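Local coordinates for uncharacterized conserved protein (Thermotoga maritima, PDB 2ZBV) that binds adenosine and probably acts on S-adenosyl-L-methionine as a hydrolase or halogenase, at residues K76-V89 and V99-I111. Residues are numbered along the deposited sequence; the frame is centred on the assembly and turned at random.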
ATOM      1  N   LYS A  76     -24.977  12.928   9.687  1.00 23.10           N
ATOM      2  CA  LYS A  76     -25.532  11.580   9.742  1.00 22.86           C
ATOM      3  C   LYS A  76     -24.610  10.507   9.179  1.00 21.78           C
ATOM      4  O   LYS A  76     -23.819  10.760   8.270  1.00 21.75           O
ATOM      5  CB  LYS A  76     -26.865  11.534   8.979  1.00 25.82           C
ATOM      6  CG  LYS A  76     -27.982  12.415   9.572  1.00 30.14           C
ATOM      7  CD  LYS A  76     -29.226  12.375   8.682  1.00 33.99           C
ATOM      8  CE  LYS A  76     -30.309  13.354   9.143  1.00 36.14           C
ATOM      9  NZ  LYS A  76     -30.944  12.953  10.432  1.00 37.01           N
ATOM     10  N   ALA A  77     -24.725   9.312   9.742  1.00 21.78           N
ATOM     11  CA  ALA A  77     -23.975   8.145   9.301  1.00 22.87           C
ATOM     12  C   ALA A  77     -25.057   7.394   8.528  1.00 23.92           C
ATOM     13  O   ALA A  77     -26.142   7.156   9.061  1.00 23.96           O
ATOM     14  CB  ALA A  77     -23.514   7.335  10.499  1.00 21.93           C
ATOM     15  N   ILE A  78     -24.777   7.027   7.283  1.00 23.27           N
ATOM     16  CA  ILE A  78     -25.793   6.373   6.464  1.00 22.40           C
ATOM     17  C   ILE A  78     -25.347   5.150   5.676  1.00 23.32           C
ATOM     18  O   ILE A  78     -24.158   4.835   5.590  1.00 21.83           O
ATOM     19  CB  ILE A  78     -26.377   7.371   5.425  1.00 21.63           C
ATOM     20  CG1 ILE A  78     -25.264   7.831   4.476  1.00 19.77           C
ATOM     21  CG2 ILE A  78     -26.975   8.587   6.117  1.00 21.69           C
ATOM     22  CD1 ILE A  78     -25.759   8.660   3.302  1.00 20.36           C
ATOM     23  N   VAL A  79     -26.336   4.459   5.109  1.00 23.10           N
ATOM     24  CA  VAL A  79     -26.115   3.291   4.259  1.00 23.19           C
ATOM     25  C   VAL A  79     -27.066   3.500   3.083  1.00 24.26           C
ATOM     26  O   VAL A  79     -28.280   3.623   3.269  1.00 22.46           O
ATOM     27  CB  VAL A  79     -26.469   1.947   4.947  1.00 24.11           C
ATOM     28  CG1 VAL A  79     -26.328   0.818   3.942  1.00 21.15           C
ATOM     29  CG2 VAL A  79     -25.551   1.687   6.133  1.00 19.44           C
HETATM   30  N   MSE A  80     -26.509   3.557   1.877  1.00 23.04           N
HETATM   31  CA  MSE A  80     -27.303   3.780   0.674  1.00 24.55           C
HETATM   32  C   MSE A  80     -27.328   2.546  -0.215  1.00 26.81           C
HETATM   33  O   MSE A  80     -26.348   1.794  -0.294  1.00 25.85           O
HETATM   34  CB  MSE A  80     -26.736   4.973  -0.115  1.00 24.85           C
HETATM   35  CG  MSE A  80     -27.464   5.298  -1.426  1.00 27.62           C
HETATM   36 SE   MSE A  80     -26.495   6.522  -2.571  1.00 33.01          SE
HETATM   37  CE  MSE A  80     -27.113   8.173  -1.833  1.00 28.30           C
ATOM     38  N   LYS A  81     -28.470   2.325  -0.857  1.00 26.52           N
ATOM     39  CA  LYS A  81     -28.626   1.211  -1.780  1.00 26.98           C
ATOM     40  C   LYS A  81     -28.935   1.852  -3.122  1.00 26.29           C
ATOM     41  O   LYS A  81     -29.885   2.630  -3.248  1.00 27.64           O
ATOM     42  CB  LYS A  81     -29.777   0.297  -1.369  1.00 29.76           C
ATOM     43  CG  LYS A  81     -29.940  -0.921  -2.272  1.00 31.02           C
ATOM     44  CD  LYS A  81     -31.218  -1.686  -1.949  1.00 34.99           C
ATOM     45  CE  LYS A  81     -31.472  -2.800  -2.957  1.00 35.12           C
ATOM     46  NZ  LYS A  81     -32.841  -3.395  -2.789  1.00 37.58           N
ATOM     47  N   THR A  82     -28.111   1.555  -4.117  1.00 24.29           N
ATOM     48  CA  THR A  82     -28.304   2.114  -5.442  1.00 24.14           C
ATOM     49  C   THR A  82     -29.109   1.143  -6.292  1.00 23.69           C
ATOM     50  O   THR A  82     -29.136  -0.060  -6.025  1.00 23.86           O
ATOM     51  CB  THR A  82     -26.945   2.437  -6.107  1.00 19.87           C
ATOM     52  OG1 THR A  82     -26.043   1.344  -5.919  1.00 23.90           O
ATOM     53  CG2 THR A  82     -26.352   3.683  -5.489  1.00 19.16           C
ATOM     54  N   LYS A  83     -29.763   1.668  -7.320  1.00 26.06           N
ATOM     55  CA  LYS A  83     -30.604   0.832  -8.168  1.00 29.59           C
ATOM     56  C   LYS A  83     -29.891  -0.256  -8.958  1.00 30.52           C
ATOM     57  O   LYS A  83     -30.537  -1.035  -9.654  1.00 31.74           O
ATOM     58  CB  LYS A  83     -31.436   1.718  -9.088  1.00 30.90           C
ATOM     59  CG  LYS A  83     -32.430   2.562  -8.308  1.00 32.51           C
ATOM     60  CD  LYS A  83     -33.230   3.493  -9.194  1.00 33.02           C
ATOM     61  CE  LYS A  83     -34.283   4.222  -8.377  1.00 35.01           C
ATOM     62  NZ  LYS A  83     -35.037   5.210  -9.187  1.00 36.10           N
ATOM     63  N   ASN A  84     -28.566  -0.319  -8.845  1.00 29.75           N
ATOM     64  CA  ASN A  84     -27.801  -1.350  -9.540  1.00 28.33           C
ATOM     65  C   ASN A  84     -27.438  -2.431  -8.526  1.00 28.03           C
ATOM     66  O   ASN A  84     -26.568  -3.268  -8.762  1.00 26.28           O
ATOM     67  CB  ASN A  84     -26.538  -0.755 -10.187  1.00 28.83           C
ATOM     68  CG  ASN A  84     -25.557  -0.217  -9.168  1.00 28.73           C
ATOM     69  OD1 ASN A  84     -25.958   0.383  -8.175  1.00 29.33           O
ATOM     70  ND2 ASN A  84     -24.263  -0.417  -9.415  1.00 26.23           N
ATOM     71  N   ASP A  85     -28.118  -2.387  -7.383  1.00 28.36           N
ATOM     72  CA  ASP A  85     -27.932  -3.362  -6.315  1.00 28.20           C
ATOM     73  C   ASP A  85     -26.603  -3.357  -5.578  1.00 25.78           C
ATOM     74  O   ASP A  85     -26.088  -4.415  -5.224  1.00 25.14           O
ATOM     75  CB  ASP A  85     -28.201  -4.770  -6.846  1.00 34.42           C
ATOM     76  CG  ASP A  85     -29.670  -5.021  -7.101  1.00 41.68           C
ATOM     77  OD1 ASP A  85     -29.993  -6.033  -7.767  1.00 45.64           O
ATOM     78  OD2 ASP A  85     -30.502  -4.211  -6.630  1.00 43.74           O
ATOM     79  N   GLN A  86     -26.041  -2.176  -5.344  1.00 24.49           N
ATOM     80  CA  GLN A  86     -24.795  -2.089  -4.589  1.00 23.82           C
ATOM     81  C   GLN A  86     -25.062  -1.324  -3.295  1.00 23.91           C
ATOM     82  O   GLN A  86     -25.975  -0.496  -3.230  1.00 24.16           O
ATOM     83  CB  GLN A  86     -23.700  -1.396  -5.404  1.00 22.23           C
ATOM     84  CG  GLN A  86     -23.213  -2.221  -6.582  1.00 23.33           C
ATOM     85  CD  GLN A  86     -22.010  -1.606  -7.264  1.00 21.89           C
ATOM     86  OE1 GLN A  86     -21.952  -0.395  -7.459  1.00 19.34           O
ATOM     87  NE2 GLN A  86     -21.046  -2.444  -7.644  1.00 21.07           N
ATOM     88  N   TYR A  87     -24.258  -1.593  -2.273  1.00 23.38           N
ATOM     89  CA  TYR A  87     -24.439  -0.942  -0.979  1.00 23.98           C
ATOM     90  C   TYR A  87     -23.263  -0.050  -0.589  1.00 22.77           C
ATOM     91  O   TYR A  87     -22.106  -0.405  -0.821  1.00 21.08           O
ATOM     92  CB  TYR A  87     -24.671  -2.009   0.087  1.00 24.29           C
ATOM     93  CG  TYR A  87     -25.892  -2.859  -0.194  1.00 30.47           C
ATOM     94  CD1 TYR A  87     -27.170  -2.413   0.151  1.00 32.42           C
ATOM     95  CD2 TYR A  87     -25.775  -4.092  -0.837  1.00 31.61           C
ATOM     96  CE1 TYR A  87     -28.307  -3.177  -0.138  1.00 35.53           C
ATOM     97  CE2 TYR A  87     -26.905  -4.864  -1.133  1.00 35.02           C
ATOM     98  CZ  TYR A  87     -28.167  -4.400  -0.780  1.00 36.41           C
ATOM     99  OH  TYR A  87     -29.287  -5.149  -1.077  1.00 37.87           O
ATOM    100  N   PHE A  88     -23.577   1.103   0.008  1.00 22.53           N
ATOM    101  CA  PHE A  88     -22.563   2.072   0.428  1.00 21.12           C
ATOM    102  C   PHE A  88     -22.734   2.521   1.868  1.00 20.96           C
ATOM    103  O   PHE A  88     -23.737   3.140   2.221  1.00 22.39           O
ATOM    104  CB  PHE A  88     -22.604   3.300  -0.475  1.00 18.56           C
ATOM    105  CG  PHE A  88     -22.400   2.985  -1.926  1.00 21.08           C
ATOM    106  CD1 PHE A  88     -21.127   3.027  -2.491  1.00 18.39           C
ATOM    107  CD2 PHE A  88     -23.475   2.586  -2.718  1.00 18.71           C
ATOM    108  CE1 PHE A  88     -20.924   2.670  -3.829  1.00 21.10           C
ATOM    109  CE2 PHE A  88     -23.282   2.228  -4.060  1.00 19.18           C
ATOM    110  CZ  PHE A  88     -22.007   2.269  -4.614  1.00 20.89           C
ATOM    111  N   VAL A  89     -21.739   2.198   2.684  1.00 17.69           N
ATOM    112  CA  VAL A  89     -21.706   2.564   4.091  1.00 17.94           C
ATOM    113  C   VAL A  89     -20.791   3.786   4.173  1.00 20.43           C
ATOM    114  O   VAL A  89     -19.584   3.677   3.930  1.00 18.76           O
ATOM    115  CB  VAL A  89     -21.118   1.417   4.922  1.00 17.44           C
ATOM    116  CG1 VAL A  89     -21.070   1.804   6.403  1.00 18.56           C
ATOM    117  CG2 VAL A  89     -21.948   0.157   4.703  1.00 17.65           C
ATOM    118  N   VAL A  99     -22.157   8.144  -7.240  1.00 19.90           N
ATOM    119  CA  VAL A  99     -22.853   6.867  -7.408  1.00 20.93           C
ATOM    120  C   VAL A  99     -24.369   7.072  -7.347  1.00 22.00           C
ATOM    121  O   VAL A  99     -25.115   6.439  -8.096  1.00 21.06           O
ATOM    122  CB  VAL A  99     -22.456   5.826  -6.339  1.00 19.52           C
ATOM    123  CG1 VAL A  99     -21.050   5.316  -6.611  1.00 22.75           C
ATOM    124  CG2 VAL A  99     -22.564   6.437  -4.936  1.00 21.02           C
ATOM    125  N   ALA A 100     -24.814   7.957  -6.457  1.00 22.25           N
ATOM    126  CA  ALA A 100     -26.237   8.267  -6.317  1.00 25.35           C
ATOM    127  C   ALA A 100     -26.790   8.822  -7.628  1.00 26.61           C
ATOM    128  O   ALA A 100     -27.866   8.435  -8.075  1.00 26.27           O
ATOM    129  CB  ALA A 100     -26.449   9.293  -5.209  1.00 21.62           C
ATOM    130  N   GLU A 101     -26.044   9.740  -8.229  1.00 29.85           N
ATOM    131  CA  GLU A 101     -26.451  10.379  -9.474  1.00 32.91           C
ATOM    132  C   GLU A 101     -26.379   9.450 -10.683  1.00 32.56           C
ATOM    133  O   GLU A 101     -27.261   9.475 -11.542  1.00 33.62           O
ATOM    134  CB  GLU A 101     -25.583  11.619  -9.721  1.00 37.52           C
ATOM    135  CG  GLU A 101     -25.786  12.290 -11.076  1.00 45.11           C
ATOM    136  CD  GLU A 101     -27.166  12.911 -11.238  1.00 50.28           C
ATOM    137  OE1 GLU A 101     -27.446  13.459 -12.328  1.00 53.56           O
ATOM    138  OE2 GLU A 101     -27.970  12.857 -10.281  1.00 52.80           O
ATOM    139  N   GLU A 102     -25.340   8.624 -10.744  1.00 31.34           N
ATOM    140  CA  GLU A 102     -25.152   7.713 -11.868  1.00 29.27           C
ATOM    141  C   GLU A 102     -25.985   6.439 -11.826  1.00 28.82           C
ATOM    142  O   GLU A 102     -26.451   5.963 -12.862  1.00 27.23           O
ATOM    143  CB  GLU A 102     -23.678   7.327 -11.984  1.00 30.21           C
ATOM    144  CG  GLU A 102     -22.735   8.491 -12.247  1.00 32.83           C
ATOM    145  CD  GLU A 102     -23.014   9.189 -13.564  1.00 35.71           C
ATOM    146  OE1 GLU A 102     -23.262   8.491 -14.571  1.00 36.91           O
ATOM    147  OE2 GLU A 102     -22.973  10.439 -13.597  1.00 38.52           O
ATOM    148  N   TYR A 103     -26.168   5.876 -10.637  1.00 27.38           N
ATOM    149  CA  TYR A 103     -26.921   4.634 -10.514  1.00 26.88           C
ATOM    150  C   TYR A 103     -28.369   4.808 -10.065  1.00 27.43           C
ATOM    151  O   TYR A 103     -29.185   3.910 -10.247  1.00 28.26           O
ATOM    152  CB  TYR A 103     -26.238   3.682  -9.524  1.00 24.25           C
ATOM    153  CG  TYR A 103     -24.814   3.275  -9.851  1.00 24.88           C
ATOM    154  CD1 TYR A 103     -24.442   2.911 -11.149  1.00 24.44           C
ATOM    155  CD2 TYR A 103     -23.857   3.173  -8.841  1.00 24.01           C
ATOM    156  CE1 TYR A 103     -23.152   2.447 -11.425  1.00 23.22           C
ATOM    157  CE2 TYR A 103     -22.564   2.710  -9.105  1.00 22.45           C
ATOM    158  CZ  TYR A 103     -22.222   2.344 -10.396  1.00 22.73           C
ATOM    159  OH  TYR A 103     -20.971   1.823 -10.642  1.00 23.65           O
ATOM    160  N   GLY A 104     -28.683   5.948  -9.462  1.00 27.91           N
ATOM    161  CA  GLY A 104     -30.029   6.158  -8.964  1.00 27.79           C
ATOM    162  C   GLY A 104     -30.111   5.602  -7.550  1.00 27.62           C
ATOM    163  O   GLY A 104     -29.511   4.573  -7.243  1.00 26.97           O
ATOM    164  N   VAL A 105     -30.861   6.277  -6.686  1.00 29.26           N
ATOM    165  CA  VAL A 105     -30.995   5.861  -5.295  1.00 29.28           C
ATOM    166  C   VAL A 105     -32.234   5.004  -5.061  1.00 30.97           C
ATOM    167  O   VAL A 105     -33.355   5.429  -5.334  1.00 30.74           O
ATOM    168  CB  VAL A 105     -31.069   7.089  -4.364  1.00 30.60           C
ATOM    169  CG1 VAL A 105     -31.144   6.638  -2.913  1.00 30.81           C
ATOM    170  CG2 VAL A 105     -29.856   7.984  -4.594  1.00 29.21           C
ATOM    171  N   ALA A 106     -32.025   3.799  -4.543  1.00 30.43           N
ATOM    172  CA  ALA A 106     -33.130   2.895  -4.271  1.00 30.29           C
ATOM    173  C   ALA A 106     -33.635   3.067  -2.838  1.00 31.19           C
ATOM    174  O   ALA A 106     -34.839   3.048  -2.586  1.00 31.22           O
ATOM    175  CB  ALA A 106     -32.690   1.452  -4.502  1.00 28.39           C
ATOM    176  N   GLU A 107     -32.710   3.255  -1.904  1.00 30.41           N
ATOM    177  CA  GLU A 107     -33.078   3.395  -0.501  1.00 30.18           C
ATOM    178  C   GLU A 107     -31.913   3.915   0.330  1.00 29.97           C
ATOM    179  O   GLU A 107     -30.761   3.571   0.064  1.00 27.84           O
ATOM    180  CB  GLU A 107     -33.505   2.031   0.034  1.00 31.32           C
ATOM    181  CG  GLU A 107     -33.929   1.989   1.482  1.00 36.56           C
ATOM    182  CD  GLU A 107     -34.298   0.579   1.914  1.00 41.30           C
ATOM    183  OE1 GLU A 107     -35.056  -0.086   1.175  1.00 46.23           O
ATOM    184  OE2 GLU A 107     -33.837   0.132   2.984  1.00 42.41           O
ATOM    185  N   ILE A 108     -32.225   4.734   1.335  1.00 28.82           N
ATOM    186  CA  ILE A 108     -31.217   5.287   2.236  1.00 29.78           C
ATOM    187  C   ILE A 108     -31.646   5.050   3.688  1.00 30.46           C
ATOM    188  O   ILE A 108     -32.786   5.330   4.062  1.00 30.01           O
ATOM    189  CB  ILE A 108     -31.045   6.804   2.056  1.00 31.05           C
ATOM    190  CG1 ILE A 108     -30.859   7.155   0.583  1.00 32.39           C
ATOM    191  CG2 ILE A 108     -29.833   7.274   2.848  1.00 29.74           C
ATOM    192  CD1 ILE A 108     -30.860   8.656   0.327  1.00 34.51           C
ATOM    193  N   ARG A 109     -30.722   4.540   4.495  1.00 29.20           N
ATOM    194  CA  ARG A 109     -30.974   4.257   5.906  1.00 28.81           C
ATOM    195  C   ARG A 109     -29.985   5.018   6.781  1.00 29.23           C
ATOM    196  O   ARG A 109     -28.828   5.214   6.397  1.00 25.27           O
ATOM    197  CB  ARG A 109     -30.773   2.768   6.194  1.00 29.57           C
ATOM    198  CG  ARG A 109     -31.696   1.837   5.453  1.00 33.40           C
ATOM    199  CD  ARG A 109     -32.990   1.701   6.201  1.00 33.20           C
ATOM    200  NE  ARG A 109     -33.994   1.009   5.412  1.00 34.05           N
ATOM    201  CZ  ARG A 109     -35.219   0.741   5.846  1.00 32.05           C
ATOM    202  NH1 ARG A 109     -35.577   1.104   7.069  1.00 28.91           N
ATOM    203  NH2 ARG A 109     -36.087   0.133   5.052  1.00 31.08           N
ATOM    204  N   GLU A 110     -30.434   5.456   7.950  1.00 27.61           N
ATOM    205  CA  GLU A 110     -29.521   6.110   8.863  1.00 27.66           C
ATOM    206  C   GLU A 110     -29.061   4.985   9.779  1.00 28.48           C
ATOM    207  O   GLU A 110     -29.847   4.102  10.136  1.00 30.00           O
ATOM    208  CB  GLU A 110     -30.215   7.206   9.671  1.00 30.91           C
ATOM    209  CG  GLU A 110     -29.344   7.736  10.812  1.00 31.14           C
ATOM    210  CD  GLU A 110     -29.827   9.063  11.360  1.00 34.23           C
ATOM    211  OE1 GLU A 110     -31.025   9.379  11.188  1.00 32.69           O
ATOM    212  OE2 GLU A 110     -29.007   9.786  11.974  1.00 32.97           O
ATOM    213  N   ILE A 111     -27.783   4.984  10.125  1.00 24.97           N
ATOM    214  CA  ILE A 111     -27.248   3.959  10.998  1.00 25.07           C
ATOM    215  C   ILE A 111     -27.660   4.313  12.429  1.00 29.11           C
ATOM    216  O   ILE A 111     -27.109   5.231  13.034  1.00 27.97           O
ATOM    217  CB  ILE A 111     -25.705   3.889  10.875  1.00 24.58           C
ATOM    218  CG1 ILE A 111     -25.325   3.525   9.428  1.00 22.06           C
ATOM    219  CG2 ILE A 111     -25.138   2.872  11.856  1.00 21.13           C
ATOM    220  CD1 ILE A 111     -23.830   3.484   9.153  1.00 20.83           C
TER
HETATM  221  O   HOH W   1     -26.257   8.875  12.086  1.00 39.42           O
HETATM  222  O   HOH W   2     -22.244  -1.089 -11.586  1.00 34.90           O
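The carbonyl oxygen of Lys81 is gripped by two backbone N-H groups in succession, Ala106 N at 2.8 Å and Glu107 N at 3.2 Å. Because both residues face Lys81, this is a classic beta bulge, and it shifts the register by one residue just before strand 105-110 settles into regular antiparallel pairing with strand 77-82. From there Val79 and Arg109 exchange backbone hydrogen bonds in both directions, and Ile111 N closes the far end on Ala77 O. Gly104 leaves helix 97-103 with positive phi, at backbone angles that by themselves call for glycine, and its carbonyl accepts from Lys83 N at 2.9 Å. The chain turns back sharply at Gly104 between the helix and strand 105-110, which is outermost in the six-stranded mixed sheet of the N-terminal domain; strand 77-82 separates it from strand 87-91.

In the type I turn from Thr82 to Asp85, the amide of Asn84 lies over one face of the Tyr103 ring, the planes only 24° apart and ND2 over its centre, 3.4 Å above the ring plane. Asn84 CG sits between its own backbone N and carbonyl carbon (chi1 65°), which brings the amide onto the ring, and a hydrogen bond from ND2 to Gln86 OE1 helps fix its rotation. Tyr103 OH is hydrogen-bonded to Ser54 OG of helix 43-54.

On the face that carries Met80, Val99 CG2 stands over the centre of the Phe88 ring in a CH-pi contact, 4.2 Å from its centroid, while Phe63 meets the same ring nearly parallel. Met80, present as selenomethionine and bent at its last torsion (chi3 -86°), lays CE against Ala100 CB at 3.6 Å and also touches Val105 CG2. On the opposite face, Ile111 CG1 meets Val79 CG2, the two side chains crossing at about a right angle, and Val79 also touches Leu139 of helix 127-140.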